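Local coordinates for protein alkaline phosphatase (Thermus thermophilus, PDB 7KWD) that probably hydrolyses phosphate monoesters as a homodimeric alkaline phosphatase, using a metal site of two zinc ions and one magnesium ion, at residues A[85-88]-A[92-95]; A[95-100]-A[106-111]. One frame throughout, in Å; residues are numbered along the deposited sequence.

Contact 1 of 2, residues A[85-88]-A[92-95]; sequences TYSL and VTES. With ZN (zinc ion), chain E.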
loop_
_atom_site.group_PDB
_atom_site.type_symbol
_atom_site.label_atom_id
_atom_site.label_comp_id
_atom_site.label_asym_id
_atom_site.label_seq_id
_atom_site.Cartn_x
_atom_site.Cartn_y
_atom_site.Cartn_z
ATOM N N THR A 85 -10.337 -3.803 5.120
ATOM C CA THR A 85 -10.885 -2.749 5.962
ATOM C C THR A 85 -12.260 -2.273 5.523
ATOM O O THR A 85 -12.823 -1.378 6.163
ATOM C CB THR A 85 -9.944 -1.554 5.966
ATOM O OG1 THR A 85 -9.778 -1.100 4.601
ATOM C CG2 THR A 85 -8.611 -1.954 6.538
ATOM N N TYR A 86 -12.793 -2.800 4.433
ATOM C CA TYR A 86 -14.081 -2.317 3.960
ATOM C C TYR A 86 -15.170 -2.463 5.020
ATOM O O TYR A 86 -15.188 -3.397 5.831
ATOM C CB TYR A 86 -14.492 -3.021 2.679
ATOM C CG TYR A 86 -14.495 -4.523 2.660
ATOM C CD1 TYR A 86 -15.605 -5.249 3.069
ATOM C CD2 TYR A 86 -13.423 -5.216 2.130
ATOM C CE1 TYR A 86 -15.616 -6.647 2.992
ATOM C CE2 TYR A 86 -13.425 -6.577 2.051
ATOM C CZ TYR A 86 -14.527 -7.290 2.484
ATOM O OH TYR A 86 -14.522 -8.654 2.392
ATOM N N SER A 87 -16.081 -1.497 5.023
ATOM C CA SER A 87 -17.211 -1.515 5.944
ATOM C C SER A 87 -18.405 -2.181 5.247
ATOM O O SER A 87 -18.271 -2.747 4.156
ATOM C CB SER A 87 -17.521 -0.089 6.401
ATOM O OG SER A 87 -17.794 0.722 5.283
ATOM N N LEU A 88 -19.597 -2.075 5.838
ATOM C CA LEU A 88 -20.725 -2.894 5.380
ATOM C C LEU A 88 -21.212 -2.494 3.984
ATOM O O LEU A 88 -21.594 -3.370 3.188
ATOM C CB LEU A 88 -21.857 -2.806 6.397
ATOM C CG LEU A 88 -23.113 -3.648 6.155
ATOM C CD1 LEU A 88 -22.762 -5.082 5.810
ATOM C CD2 LEU A 88 -23.961 -3.557 7.417
ATOM N N VAL A 92 -14.438 1.756 1.272
ATOM C CA VAL A 92 -13.549 2.589 2.063
ATOM C C VAL A 92 -14.227 2.907 3.380
ATOM O O VAL A 92 -15.271 3.580 3.407
ATOM C CB VAL A 92 -13.167 3.875 1.329
ATOM C CG1 VAL A 92 -12.217 4.723 2.196
ATOM C CG2 VAL A 92 -12.570 3.533 -0.030
ATOM N N THR A 93 -13.630 2.450 4.470
ATOM C CA THR A 93 -14.233 2.599 5.782
ATOM C C THR A 93 -13.857 3.955 6.347
ATOM O O THR A 93 -12.921 4.599 5.890
ATOM C CB THR A 93 -13.734 1.492 6.711
ATOM O OG1 THR A 93 -14.470 1.448 7.930
ATOM C CG2 THR A 93 -12.280 1.736 7.034
ATOM N N GLU A 94 -14.537 4.356 7.405
ATOM C CA GLU A 94 -13.904 5.336 8.301
ATOM C C GLU A 94 -13.746 4.685 9.676
ATOM O O GLU A 94 -13.960 3.474 9.857
ATOM C CB GLU A 94 -14.662 6.667 8.307
ATOM C CG GLU A 94 -16.142 6.540 8.480
ATOM C CD GLU A 94 -16.487 5.925 9.842
ATOM O OE1 GLU A 94 -16.665 4.684 9.894
ATOM O OE2 GLU A 94 -16.551 6.665 10.863
ATOM N N SER A 95 -13.361 5.508 10.648
ATOM C CA SER A 95 -12.774 4.983 11.874
ATOM C C SER A 95 -13.783 4.256 12.758
ATOM O O SER A 95 -13.420 3.282 13.431
ATOM C CB SER A 95 -12.120 6.116 12.647
ATOM O OG SER A 95 -10.767 6.221 12.336
HETATM ZN ZN ZN E . -9.097 5.547 11.336
HETATM O O HOH W 1 -14.701 -1.350 8.418
HETATM O O HOH W 2 -11.322 1.030 3.782
#
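Residues 85-88 and 92-95 lie on one irregular loop that runs from strand 80-84 to helix 95-104, and their backbones come nearest at Ser87 and Thr93, whose CA atoms are 5.1 Å apart. In the alkaline phosphatase fold this loop leads into the helix at Ser95, the predicted phosphoserine nucleophile. Thr93 carries the contact. Its CB and CG2 both rest on the carbonyl O of Thr85, CB at 3.1 Å, and its OG1 lies 3.7 Å from the CB of Ser87. With OG1 anti to the backbone N (chi1 -170°), the hydroxyl sits beside its own carbonyl carbon and donates to the O of Glu94, in the carbonyl plane and on a lone pair. The hydroxyl of Ser87 turns to Asn110 and Ser90 O, and Glu94, at the N-cap, bonds Ala97 N through OE1. Asp47, Asp317 and His318 complete the zinc site, in which Ser95 OG lies 2.1 Å from the metal. No direct hydrogen bond joins the segments; two waters do. One donates both to Thr85 O and to Thr93 OG1. A valine in place of Thr93 would probably leave this water with Thr85 O as its one remaining acceptor of the two described, and the carbonyl of Glu94 without this donor, just before Ser95. The second water accepts from Thr93 N and donates to Thr85 OG1 over 2.8 Å.

Contact 2 of 2, residues A[95-100]-A[106-111]; sequences SSAAGN and VKTVNG. With ZN (zinc ion), chain E.
Thr108 meets Asn100 and Ala97 on one flank of helix 95-104. Asn100 ND2 donates to Thr108 OG1 over 3.0 Å in a nearly straight bond (162°), with the hydroxyl oxygen close to the amide plane; the two side chains cross at about a right angle. Thr108 OG1 stands between its own backbone N and carbonyl carbon (chi1 62°), a position that also brings it 3.4 Å from the CA of Ala97. The methyl of Ala97 is small enough to fit between this oxygen and Asn110 OD1, itself 3.4 Å from Ala97 CB. One helical turn before Asn100, Ser96 OG accepts from Gly111 N over 2.9 Å, bent to 136°. Gly111 has a positive phi, and a CB here would jam against the carbonyl O of Asn110.

A second shell holds these groups in place. Ser96 OG is also bonded to Glu94 OE2, which forms a salt bridge with Arg159. The amide of Asn100 is fixed at both ends, OD1 taking Ala114 N and ND2 also reaching Gly112 O, so its rotation is set by the loop that follows. In the alkaline phosphatase fold this helix starts at the predicted phosphoserine residue, zinc-bound Ser95, and the loop after it backs one flank: Asn110 ND2 bonds Ser331 O of the second subunit, Ser95 and Asn100 touch helix 147-153, and Val109 packs against helix 479-487.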
loop_
_atom_site.group_PDB
_atom_site.type_symbol
_atom_site.label_atom_id
_atom_site.label_comp_id
_atom_site.label_asym_id
_atom_site.label_seq_id
_atom_site.Cartn_x
_atom_site.Cartn_y
_atom_site.Cartn_z
ATOM N N SER A 95 -13.361 5.508 10.648
ATOM C CA SER A 95 -12.774 4.983 11.874
ATOM C C SER A 95 -13.783 4.256 12.758
ATOM O O SER A 95 -13.420 3.282 13.431
ATOM C CB SER A 95 -12.120 6.116 12.647
ATOM O OG SER A 95 -10.767 6.221 12.336
ATOM N N SER A 96 -15.044 4.725 12.822
ATOM C CA SER A 96 -16.002 4.067 13.723
ATOM C C SER A 96 -16.339 2.669 13.229
ATOM O O SER A 96 -16.343 1.710 14.012
ATOM C CB SER A 96 -17.287 4.889 13.880
ATOM O OG SER A 96 -17.863 5.198 12.633
ATOM N N ALA A 97 -16.616 2.523 11.925
ATOM C CA ALA A 97 -16.886 1.189 11.402
ATOM C C ALA A 97 -15.651 0.303 11.511
ATOM O O ALA A 97 -15.756 -0.885 11.819
ATOM C CB ALA A 97 -17.376 1.282 9.955
ATOM N N ALA A 98 -14.468 0.867 11.320
ATOM C CA ALA A 98 -13.257 0.060 11.439
ATOM C C ALA A 98 -13.066 -0.390 12.871
ATOM O O ALA A 98 -12.831 -1.569 13.148
ATOM C CB ALA A 98 -12.057 0.858 10.959
ATOM N N GLY A 99 -13.217 0.542 13.811
ATOM C CA GLY A 99 -13.116 0.184 15.214
ATOM C C GLY A 99 -14.178 -0.814 15.615
ATOM O O GLY A 99 -13.906 -1.758 16.363
ATOM N N ASN A 100 -15.401 -0.619 15.110
ATOM C CA ASN A 100 -16.480 -1.564 15.364
ATOM C C ASN A 100 -16.125 -2.969 14.897
ATOM O O ASN A 100 -16.444 -3.954 15.568
ATOM C CB ASN A 100 -17.742 -1.113 14.648
ATOM C CG ASN A 100 -18.415 0.045 15.325
ATOM O OD1 ASN A 100 -17.989 0.484 16.385
ATOM N ND2 ASN A 100 -19.481 0.553 14.705
ATOM N N VAL A 106 -18.244 -7.447 13.646
ATOM C CA VAL A 106 -19.229 -7.395 12.581
ATOM C C VAL A 106 -19.027 -6.096 11.812
ATOM O O VAL A 106 -18.509 -5.107 12.346
ATOM C CB VAL A 106 -20.695 -7.483 13.093
ATOM C CG1 VAL A 106 -20.955 -8.755 13.810
ATOM C CG2 VAL A 106 -21.027 -6.317 13.982
ATOM N N LYS A 107 -19.431 -6.112 10.553
ATOM C CA LYS A 107 -19.376 -4.923 9.717
ATOM C C LYS A 107 -20.539 -4.029 10.083
ATOM O O LYS A 107 -21.662 -4.510 10.296
ATOM C CB LYS A 107 -19.465 -5.279 8.241
ATOM C CG LYS A 107 -18.468 -6.334 7.792
ATOM C CD LYS A 107 -17.141 -5.683 7.457
ATOM C CE LYS A 107 -16.237 -6.565 6.609
ATOM N NZ LYS A 107 -14.833 -6.015 6.561
ATOM N N THR A 108 -20.265 -2.731 10.180
ATOM C CA THR A 108 -21.287 -1.715 10.417
ATOM C C THR A 108 -21.193 -0.662 9.324
ATOM O O THR A 108 -20.285 -0.660 8.488
ATOM C CB THR A 108 -21.140 -1.062 11.798
ATOM O OG1 THR A 108 -19.871 -0.391 11.879
ATOM C CG2 THR A 108 -21.196 -2.125 12.862
ATOM N N VAL A 109 -22.196 0.184 9.304
ATOM C CA VAL A 109 -22.219 1.344 8.432
ATOM C C VAL A 109 -21.314 2.408 9.032
ATOM O O VAL A 109 -21.248 2.561 10.261
ATOM C CB VAL A 109 -23.662 1.832 8.284
ATOM C CG1 VAL A 109 -23.661 3.214 7.706
ATOM C CG2 VAL A 109 -24.459 0.815 7.427
ATOM N N ASN A 110 -20.607 3.145 8.170
ATOM C CA ASN A 110 -19.721 4.206 8.641
ATOM C C ASN A 110 -20.503 5.184 9.502
ATOM O O ASN A 110 -21.573 5.656 9.093
ATOM C CB ASN A 110 -19.091 4.955 7.450
ATOM C CG ASN A 110 -18.141 4.069 6.617
ATOM O OD1 ASN A 110 -17.813 2.945 7.011
ATOM N ND2 ASN A 110 -17.700 4.586 5.454
ATOM N N GLY A 111 -19.996 5.475 10.704
ATOM C CA GLY A 111 -20.614 6.546 11.475
ATOM C C GLY A 111 -20.982 6.325 12.927
ATOM O O GLY A 111 -20.719 7.188 13.773
HETATM ZN ZN ZN E . -9.097 5.547 11.336
#

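Both contacts are buried, their centres about 6 Å apart, and they share Ser95, where the loop of contact 1 passes into the helix of contact 2. Contact 1 joins two parts of the loop before that helix and relies on packing and bridging water; contact 2 sets the helix flank against the loop after it through direct hydrogen bonds to side-chain hydroxyls. The two loops also meet each other: Tyr86 O is 2.7 Å from Lys107 NZ, and Leu88 N pairs with Thr108 O. Both contacts reach the second subunit, contact 1 by packing and contact 2 also by a hydrogen bond.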